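Local coordinates for protein probable sugar kinase (Clostridium perfringens, PDB 3KZH) that is a putative carbohydrate kinase of the pfkB family that probably phosphorylates a sugar or sugar-like substrate and is seen here with bound beta-D-glucopyranose, at residues A[142-147]-A[170-175]. Sequence-based numbering, arbitrary orientation.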
loop_
_atom_site.group_PDB
_atom_site.type_symbol
_atom_site.label_atom_id
_atom_site.label_comp_id
_atom_site.label_asym_id
_atom_site.label_seq_id
_atom_site.Cartn_x
_atom_site.Cartn_y
_atom_site.Cartn_z
ATOM N N LEU A 142 4.043 -18.555 -18.835
ATOM C CA LEU A 142 5.329 -18.308 -18.206
ATOM C C LEU A 142 5.992 -17.180 -18.969
ATOM O O LEU A 142 5.673 -16.929 -20.129
ATOM C CB LEU A 142 6.253 -19.543 -18.308
ATOM C CG LEU A 142 6.003 -20.903 -17.637
ATOM C CD1 LEU A 142 7.126 -21.859 -17.960
ATOM C CD2 LEU A 142 5.877 -20.744 -16.152
ATOM N N ASP A 143 6.893 -16.484 -18.288
ATOM C CA ASP A 143 7.695 -15.442 -18.904
ATOM C C ASP A 143 9.134 -15.959 -18.842
ATOM O O ASP A 143 9.354 -17.048 -18.315
ATOM C CB ASP A 143 7.493 -14.063 -18.231
ATOM C CG ASP A 143 7.936 -13.995 -16.762
ATOM O OD1 ASP A 143 8.504 -14.950 -16.189
ATOM O OD2 ASP A 143 7.695 -12.921 -16.176
ATOM N N SER A 144 10.101 -15.170 -19.301
ATOM C CA SER A 144 11.502 -15.590 -19.319
ATOM C C SER A 144 12.390 -15.152 -18.138
ATOM O O SER A 144 13.612 -15.031 -18.288
ATOM C CB SER A 144 12.113 -15.154 -20.642
ATOM O OG SER A 144 11.949 -13.762 -20.784
ATOM N N ASP A 145 11.780 -14.985 -16.963
ATOM C CA ASP A 145 12.472 -14.554 -15.737
ATOM C C ASP A 145 13.440 -15.547 -15.086
ATOM O O ASP A 145 14.569 -15.187 -14.751
ATOM C CB ASP A 145 11.453 -14.119 -14.681
ATOM C CG ASP A 145 11.293 -12.612 -14.600
ATOM O OD1 ASP A 145 11.238 -11.942 -15.655
ATOM O OD2 ASP A 145 11.207 -12.099 -13.463
ATOM N N ASN A 146 12.985 -16.782 -14.902
ATOM C CA ASN A 146 13.785 -17.819 -14.266
ATOM C C ASN A 146 13.941 -19.028 -15.206
ATOM O O ASN A 146 13.065 -19.907 -15.244
ATOM C CB ASN A 146 13.118 -18.222 -12.940
ATOM C CG ASN A 146 14.092 -18.838 -11.941
ATOM O OD1 ASN A 146 14.887 -19.723 -12.276
ATOM N ND2 ASN A 146 13.988 -18.412 -10.688
ATOM N N PRO A 147 15.063 -19.091 -15.971
ATOM C CA PRO A 147 15.349 -20.187 -16.914
ATOM C C PRO A 147 15.487 -21.587 -16.298
ATOM O O PRO A 147 15.075 -22.574 -16.911
ATOM C CB PRO A 147 16.660 -19.737 -17.565
ATOM C CG PRO A 147 16.559 -18.255 -17.528
ATOM C CD PRO A 147 16.075 -18.026 -16.128
ATOM N N ALA A 170 14.462 -9.040 -25.651
ATOM C CA ALA A 170 15.391 -9.748 -26.548
ATOM C C ALA A 170 16.566 -10.370 -25.793
ATOM O O ALA A 170 17.039 -11.458 -26.140
ATOM C CB ALA A 170 15.905 -8.805 -27.594
ATOM N N GLU A 171 17.003 -9.669 -24.745
ATOM C CA GLU A 171 18.104 -10.087 -23.886
ATOM C C GLU A 171 17.673 -11.322 -23.099
ATOM O O GLU A 171 18.390 -12.311 -23.072
ATOM C CB GLU A 171 18.488 -8.937 -22.940
ATOM C CG GLU A 171 19.865 -9.042 -22.264
ATOM C CD GLU A 171 19.848 -9.807 -20.942
ATOM O OE1 GLU A 171 19.015 -9.480 -20.066
ATOM O OE2 GLU A 171 20.671 -10.739 -20.788
ATOM N N LYS A 172 16.484 -11.263 -22.501
ATOM C CA LYS A 172 15.932 -12.369 -21.722
ATOM C C LYS A 172 15.586 -13.583 -22.584
ATOM O O LYS A 172 15.579 -14.707 -22.087
ATOM C CB LYS A 172 14.692 -11.902 -20.960
ATOM C CG LYS A 172 14.971 -11.291 -19.600
ATOM C CD LYS A 172 13.930 -10.242 -19.277
ATOM C CE LYS A 172 13.944 -9.825 -17.817
ATOM N NZ LYS A 172 13.378 -10.880 -16.935
ATOM N N ALA A 173 15.362 -13.342 -23.878
ATOM C CA ALA A 173 15.013 -14.376 -24.863
ATOM C C ALA A 173 16.159 -15.304 -25.273
ATOM O O ALA A 173 15.924 -16.467 -25.609
ATOM C CB ALA A 173 14.389 -13.734 -26.103
ATOM N N SER A 174 17.391 -14.793 -25.227
ATOM C CA SER A 174 18.588 -15.570 -25.580
ATOM C C SER A 174 18.916 -16.638 -24.542
ATOM O O SER A 174 19.532 -17.657 -24.863
ATOM C CB SER A 174 19.798 -14.647 -25.796
ATOM O OG SER A 174 20.075 -13.853 -24.656
ATOM N N TRP A 175 18.445 -16.414 -23.318
ATOM C CA TRP A 175 18.658 -17.327 -22.203
ATOM C C TRP A 175 17.694 -18.504 -22.156
ATOM O O TRP A 175 17.906 -19.447 -21.388
ATOM C CB TRP A 175 18.629 -16.563 -20.869
ATOM C CG TRP A 175 19.734 -15.560 -20.770
ATOM C CD1 TRP A 175 19.652 -14.227 -21.058
ATOM C CD2 TRP A 175 21.115 -15.827 -20.492
ATOM N NE1 TRP A 175 20.897 -13.646 -21.010
ATOM C CE2 TRP A 175 21.818 -14.602 -20.673
ATOM C CE3 TRP A 175 21.840 -16.987 -20.134
ATOM C CZ2 TRP A 175 23.215 -14.498 -20.489
ATOM C CZ3 TRP A 175 23.239 -16.885 -19.950
ATOM C CH2 TRP A 175 23.908 -15.644 -20.140
HETATM O O HOH W 1 15.856 -13.159 -16.213
#
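The charged part of the contact is a salt bridge in which K172 NZ donates to D145 OD1 at 2.7 Å. The ammonium comes from above the carboxylate plane, 55° out of it. Bends at chi2 (149°) and chi4 (-73°) shape the lysine chain that brings NZ to this exposed acid. A water donates to D145 O at 2.8 Å and accepts a weak hydrogen bond from K172 NZ, so the backbone of D145 reaches the lysine only indirectly. D143 OD2, 6.1 Å from K172 NZ, could add only a longer-range electrostatic pull.

Van der Waals contact centres on buried S144, whose OG lies 3.3 Å from K172 CB; S144 OG is hydrogen-bonded to P167 O, in the loop leading to 170-174. Farther along, P147 CG meets W175 CB at 4.3 Å, while the indole turns away and W175 NE1 donates a hydrogen bond to E171 OE2.

Strands 139-143 and 162-166 are parallel neighbours joined through helix 147-157, a beta-alpha-beta unit of the ribokinase-like fold. The contact pairs the loop after strand 139-143 with the short, weakly bonded helix 170-174 that follows strand 162-166, beside the glucose pocket: P167 and V168 line it, and the S144 side chain is about 7 Å from the sugar.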